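Local coordinates for envelope glycoprotein (Bourbon virus, PDB 5ZKX), which probably mediates entry into host cells by fusing the viral and cellular membranes, as expected of a class III fusion protein related to baculovirus gp64, at residues 48-60 / 122-135. Sequence-based numbering, arbitrary orientation.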
loop_
_atom_site.group_PDB
_atom_site.type_symbol
_atom_site.label_atom_id
_atom_site.label_comp_id
_atom_site.label_asym_id
_atom_site.label_seq_id
_atom_site.Cartn_x
_atom_site.Cartn_y
_atom_site.Cartn_z
ATOM N N TYR A 48 13.395 -4.423 29.075
ATOM C CA TYR A 48 12.874 -3.379 29.940
ATOM C C TYR A 48 12.739 -3.907 31.360
ATOM O O TYR A 48 12.627 -5.113 31.591
ATOM C CB TYR A 48 11.527 -2.841 29.436
ATOM C CG TYR A 48 10.365 -3.800 29.525
ATOM C CD1 TYR A 48 9.555 -3.841 30.651
ATOM C CD2 TYR A 48 10.054 -4.643 28.467
ATOM C CE1 TYR A 48 8.486 -4.707 30.730
ATOM C CE2 TYR A 48 8.982 -5.511 28.536
ATOM C CZ TYR A 48 8.202 -5.538 29.670
ATOM O OH TYR A 48 7.133 -6.398 29.746
ATOM N N ARG A 49 12.767 -2.979 32.312
ATOM C CA ARG A 49 12.588 -3.309 33.715
ATOM C C ARG A 49 12.200 -2.047 34.466
ATOM O O ARG A 49 12.750 -0.973 34.213
ATOM C CB ARG A 49 13.855 -3.916 34.326
ATOM C CG ARG A 49 13.760 -4.142 35.827
ATOM C CD ARG A 49 14.973 -4.876 36.359
ATOM N NE ARG A 49 16.214 -4.151 36.108
ATOM C CZ ARG A 49 17.418 -4.707 36.177
ATOM N NH1 ARG A 49 17.533 -5.990 36.487
ATOM N NH2 ARG A 49 18.503 -3.984 35.934
ATOM N N ALA A 50 11.246 -2.187 35.382
ATOM C CA ALA A 50 10.845 -1.096 36.258
ATOM C C ALA A 50 10.245 -1.697 37.521
ATOM O O ALA A 50 9.974 -2.898 37.596
ATOM C CB ALA A 50 9.850 -0.156 35.571
ATOM N N TYR A 51 10.038 -0.841 38.517
ATOM C CA TYR A 51 9.378 -1.269 39.739
ATOM C C TYR A 51 8.437 -0.180 40.233
ATOM O O TYR A 51 8.740 1.014 40.146
ATOM C CB TYR A 51 10.395 -1.650 40.834
ATOM C CG TYR A 51 11.262 -0.528 41.372
ATOM C CD1 TYR A 51 10.813 0.292 42.399
ATOM C CD2 TYR A 51 12.545 -0.319 40.884
ATOM C CE1 TYR A 51 11.603 1.304 42.904
ATOM C CE2 TYR A 51 13.346 0.692 41.386
ATOM C CZ TYR A 51 12.867 1.499 42.398
ATOM O OH TYR A 51 13.652 2.510 42.904
ATOM N N TRP A 52 7.288 -0.611 40.733
ATOM C CA TRP A 52 6.351 0.268 41.412
ATOM C C TRP A 52 6.603 0.190 42.913
ATOM O O TRP A 52 6.630 -0.904 43.485
ATOM C CB TRP A 52 4.914 -0.139 41.088
ATOM C CG TRP A 52 3.905 0.410 42.033
ATOM C CD1 TRP A 52 3.346 -0.233 43.101
ATOM C CD2 TRP A 52 3.324 1.718 42.001
ATOM N NE1 TRP A 52 2.454 0.597 43.735
ATOM C CE2 TRP A 52 2.423 1.800 43.077
ATOM C CE3 TRP A 52 3.484 2.829 41.167
ATOM C CZ2 TRP A 52 1.681 2.948 43.341
ATOM C CZ3 TRP A 52 2.746 3.967 41.431
ATOM C CH2 TRP A 52 1.857 4.018 42.508
ATOM N N ARG A 53 6.806 1.345 43.542
ATOM C CA ARG A 53 7.079 1.415 44.972
ATOM C C ARG A 53 6.032 2.285 45.648
ATOM O O ARG A 53 5.736 3.384 45.172
ATOM C CB ARG A 53 8.481 1.967 45.243
ATOM C CG ARG A 53 8.748 2.284 46.709
ATOM C CD ARG A 53 9.801 3.366 46.851
ATOM N NE ARG A 53 11.147 2.849 46.630
ATOM C CZ ARG A 53 12.177 3.592 46.237
ATOM N NH1 ARG A 53 12.017 4.891 46.015
ATOM N NH2 ARG A 53 13.369 3.035 46.065
ATOM N N SER A 54 5.475 1.791 46.754
ATOM C CA SER A 54 4.512 2.543 47.557
ATOM C C SER A 54 4.956 2.482 49.014
ATOM O O SER A 54 4.728 1.479 49.698
ATOM C CB SER A 54 3.098 2.001 47.389
ATOM O OG SER A 54 2.151 2.919 47.909
ATOM N N TYR A 55 5.581 3.556 49.483
ATOM C CA TYR A 55 6.067 3.675 50.852
ATOM C C TYR A 55 5.140 4.629 51.595
ATOM O O TYR A 55 5.189 5.845 51.379
ATOM C CB TYR A 55 7.507 4.179 50.866
ATOM C CG TYR A 55 8.195 4.091 52.206
ATOM C CD1 TYR A 55 8.522 2.860 52.761
ATOM C CD2 TYR A 55 8.537 5.238 52.909
ATOM C CE1 TYR A 55 9.161 2.772 53.979
ATOM C CE2 TYR A 55 9.177 5.161 54.132
ATOM C CZ TYR A 55 9.486 3.922 54.661
ATOM O OH TYR A 55 10.124 3.833 55.876
ATOM N N CYS A 56 4.299 4.081 52.464
ATOM C CA CYS A 56 3.312 4.863 53.188
ATOM C C CYS A 56 3.624 4.884 54.679
ATOM O O CYS A 56 4.298 3.998 55.210
ATOM C CB CYS A 56 1.906 4.304 52.954
ATOM S SG CYS A 56 1.457 4.128 51.214
ATOM N N TYR A 57 3.127 5.924 55.347
ATOM C CA TYR A 57 3.183 6.035 56.799
ATOM C C TYR A 57 1.806 6.417 57.318
ATOM O O TYR A 57 1.160 7.319 56.775
ATOM C CB TYR A 57 4.218 7.070 57.257
ATOM C CG TYR A 57 4.304 7.191 58.765
ATOM C CD1 TYR A 57 4.832 6.161 59.535
ATOM C CD2 TYR A 57 3.847 8.329 59.421
ATOM C CE1 TYR A 57 4.908 6.263 60.913
ATOM C CE2 TYR A 57 3.917 8.438 60.801
ATOM C CZ TYR A 57 4.448 7.403 61.541
ATOM O OH TYR A 57 4.523 7.508 62.910
ATOM N N ASN A 58 1.355 5.726 58.359
ATOM C CA ASN A 58 0.074 6.008 59.001
ATOM C C ASN A 58 0.355 6.457 60.428
ATOM O O ASN A 58 0.591 5.629 61.312
ATOM C CB ASN A 58 -0.839 4.789 58.975
ATOM C CG ASN A 58 -2.181 5.062 59.614
ATOM O OD1 ASN A 58 -2.519 6.210 59.903
ATOM N ND2 ASN A 58 -2.954 4.010 59.842
ATOM N N GLY A 59 0.336 7.767 60.648
ATOM C CA GLY A 59 0.511 8.313 61.977
ATOM C C GLY A 59 -0.705 9.102 62.406
ATOM O O GLY A 59 -0.656 9.867 63.374
ATOM N N GLY A 60 -1.805 8.922 61.680
ATOM C CA GLY A 60 -3.033 9.633 61.953
ATOM C C GLY A 60 -3.110 10.962 61.226
ATOM O O GLY A 60 -2.125 11.495 60.713
ATOM N N GLU A 122 4.709 -8.726 34.887
ATOM C CA GLU A 122 4.050 -7.431 34.949
ATOM C C GLU A 122 3.844 -7.041 36.406
ATOM O O GLU A 122 3.559 -7.894 37.251
ATOM C CB GLU A 122 2.705 -7.455 34.218
ATOM C CG GLU A 122 2.104 -6.076 34.000
ATOM C CD GLU A 122 3.083 -5.120 33.346
ATOM O OE1 GLU A 122 3.503 -5.387 32.200
ATOM O OE2 GLU A 122 3.443 -4.108 33.979
ATOM N N LEU A 123 3.996 -5.752 36.699
ATOM C CA LEU A 123 3.869 -5.297 38.072
ATOM C C LEU A 123 2.403 -5.108 38.441
ATOM O O LEU A 123 1.528 -4.970 37.582
ATOM C CB LEU A 123 4.649 -3.997 38.292
ATOM C CG LEU A 123 4.216 -2.694 37.613
ATOM C CD1 LEU A 123 3.180 -1.944 38.432
ATOM C CD2 LEU A 123 5.427 -1.814 37.391
ATOM N N GLU A 124 2.141 -5.109 39.745
ATOM C CA GLU A 124 0.826 -4.792 40.283
ATOM C C GLU A 124 0.908 -3.480 41.048
ATOM O O GLU A 124 1.809 -3.290 41.872
ATOM C CB GLU A 124 0.305 -5.905 41.191
ATOM C CG GLU A 124 -1.120 -5.663 41.677
ATOM C CD GLU A 124 -1.698 -6.852 42.413
ATOM O OE1 GLU A 124 -2.844 -7.244 42.107
ATOM O OE2 GLU A 124 -1.009 -7.396 43.299
ATOM N N LYS A 125 -0.030 -2.577 40.767
ATOM C CA LYS A 125 -0.051 -1.251 41.382
ATOM C C LYS A 125 -0.864 -1.323 42.671
ATOM O O LYS A 125 -2.035 -0.945 42.731
ATOM C CB LYS A 125 -0.620 -0.230 40.406
ATOM C CG LYS A 125 -0.614 1.202 40.903
ATOM C CD LYS A 125 -1.608 2.032 40.122
ATOM C CE LYS A 125 -1.564 3.487 40.540
ATOM N NZ LYS A 125 -2.586 4.285 39.803
ATOM N N ARG A 126 -0.219 -1.817 43.728
ATOM C CA ARG A 126 -0.877 -2.052 45.006
ATOM C C ARG A 126 -0.275 -1.169 46.091
ATOM O O ARG A 126 0.930 -0.908 46.100
ATOM C CB ARG A 126 -0.782 -3.520 45.424
ATOM C CG ARG A 126 0.628 -4.016 45.565
ATOM C CD ARG A 126 0.696 -5.301 46.362
ATOM N NE ARG A 126 2.084 -5.706 46.548
ATOM C CZ ARG A 126 2.759 -6.466 45.693
ATOM N NH1 ARG A 126 2.174 -6.917 44.591
ATOM N NH2 ARG A 126 4.022 -6.778 45.945
ATOM N N SER A 127 -1.131 -0.714 47.005
ATOM C CA SER A 127 -0.729 0.167 48.090
ATOM C C SER A 127 -1.684 -0.026 49.257
ATOM O O SER A 127 -2.844 -0.403 49.069
ATOM C CB SER A 127 -0.718 1.635 47.647
ATOM O OG SER A 127 -0.598 2.510 48.755
ATOM N N ASN A 128 -1.183 0.227 50.464
ATOM C CA ASN A 128 -2.014 0.192 51.658
ATOM C C ASN A 128 -1.285 0.914 52.783
ATOM O O ASN A 128 -0.058 0.836 52.885
ATOM C CB ASN A 128 -2.361 -1.244 52.069
ATOM C CG ASN A 128 -1.161 -2.023 52.553
ATOM O OD1 ASN A 128 -0.278 -2.377 51.773
ATOM N ND2 ASN A 128 -1.126 -2.305 53.847
ATOM N N ASN A 129 -2.049 1.623 53.610
ATOM C CA ASN A 129 -1.506 2.444 54.691
ATOM C C ASN A 129 -2.314 2.227 55.970
ATOM O O ASN A 129 -2.741 3.172 56.635
ATOM C CB ASN A 129 -1.492 3.914 54.281
ATOM C CG ASN A 129 -0.634 4.764 55.187
ATOM O OD1 ASN A 129 0.354 4.293 55.746
ATOM N ND2 ASN A 129 -1.008 6.026 55.337
ATOM N N ASN A 130 -2.541 0.961 56.326
ATOM C CA ASN A 130 -3.474 0.600 57.386
ATOM C C ASN A 130 -2.777 0.087 58.646
ATOM O O ASN A 130 -3.348 -0.712 59.392
ATOM C CB ASN A 130 -4.461 -0.448 56.877
ATOM C CG ASN A 130 -3.778 -1.742 56.490
ATOM O OD1 ASN A 130 -2.672 -1.732 55.951
ATOM N ND2 ASN A 130 -4.427 -2.864 56.770
ATOM N N HIS A 131 -1.549 0.530 58.901
ATOM C CA HIS A 131 -0.814 0.143 60.102
ATOM C C HIS A 131 -0.458 1.421 60.852
ATOM O O HIS A 131 0.475 2.134 60.470
ATOM C CB HIS A 131 0.420 -0.680 59.750
ATOM C CG HIS A 131 0.097 -2.005 59.132
ATOM N ND1 HIS A 131 -0.430 -3.054 59.855
ATOM C CD2 HIS A 131 0.206 -2.444 57.856
ATOM C CE1 HIS A 131 -0.622 -4.085 59.052
ATOM N NE2 HIS A 131 -0.245 -3.741 57.834
ATOM N N PHE A 132 -1.205 1.704 61.917
ATOM C CA PHE A 132 -1.084 2.988 62.591
ATOM C C PHE A 132 0.249 3.107 63.319
ATOM O O PHE A 132 0.760 2.134 63.879
ATOM C CB PHE A 132 -2.234 3.186 63.574
ATOM C CG PHE A 132 -2.268 4.553 64.178
ATOM C CD1 PHE A 132 -2.758 5.627 63.457
ATOM C CD2 PHE A 132 -1.787 4.772 65.456
ATOM C CE1 PHE A 132 -2.782 6.891 64.005
ATOM C CE2 PHE A 132 -1.810 6.033 66.010
ATOM C CZ PHE A 132 -2.307 7.096 65.282
ATOM N N ALA A 133 0.801 4.322 63.309
ATOM C CA ALA A 133 2.109 4.640 63.882
ATOM C C ALA A 133 3.235 3.868 63.209
ATOM O O ALA A 133 4.325 3.738 63.775
ATOM C CB ALA A 133 2.136 4.400 65.396
ATOM N N HIS A 134 3.004 3.375 61.994
ATOM C CA HIS A 134 3.957 2.502 61.326
ATOM C C HIS A 134 4.020 2.827 59.841
ATOM O O HIS A 134 3.096 3.411 59.268
ATOM C CB HIS A 134 3.583 1.031 61.518
ATOM C CG HIS A 134 3.899 0.505 62.880
ATOM N ND1 HIS A 134 4.828 1.098 63.707
ATOM C CD2 HIS A 134 3.409 -0.556 63.563
ATOM C CE1 HIS A 134 4.900 0.421 64.839
ATOM N NE2 HIS A 134 4.048 -0.586 64.778
ATOM N N HIS A 135 5.131 2.428 59.226
ATOM C CA HIS A 135 5.313 2.509 57.786
ATOM C C HIS A 135 4.847 1.220 57.123
ATOM O O HIS A 135 4.846 0.152 57.735
ATOM C CB HIS A 135 6.779 2.757 57.430
ATOM C CG HIS A 135 7.257 4.136 57.753
ATOM N ND1 HIS A 135 7.100 5.200 56.891
ATOM C CD2 HIS A 135 7.896 4.626 58.841
ATOM C CE1 HIS A 135 7.619 6.286 57.436
ATOM N NE2 HIS A 135 8.108 5.964 58.620
HETATM O O HOH W 1 2.052 0.669 50.484
#
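Tyr57 and His135 form a non-hydrogen-bonded pair where strands 44-58 and 134-148 meet antiparallel, at the distal end of the elongated postfusion subunit. Ala133 and His134 both face Asn58 in a G1 beta bulge, and the backbone N of Asn58 donates to His134 O at 3.0 Å, nearly straight (N-H...O 174°). An aromatic cluster lies on one side of this pairing: the His135 imidazole is held between Tyr57 CD1, centred 3.3 Å above one face, and Tyr55 OH, displaced toward the rim of the other.

Polar side chains join the incoming segment 122-135 to the same strand. Asn129, with CG anti to its N (chi1 -165°), sends ND2 to Tyr57 O at 2.9 Å, approaching from above the carbonyl plane. Ser127 OG donates to Ser54 OG, which also bonds Asn70, and a water links Ser54 O to Asn128 N. Asn58 ND2 reaches Ser61 O of the second subunit.

Apolar packing centres on Trp52. Leu123 CD1 touches its CB, while Lys125 lays CG over the six-membered ring and extends NZ to Thr439 O of the third subunit. The indole NE1 donates to Arg126 O at 3.2 Å, with that oxygen only 4° out of the ring plane.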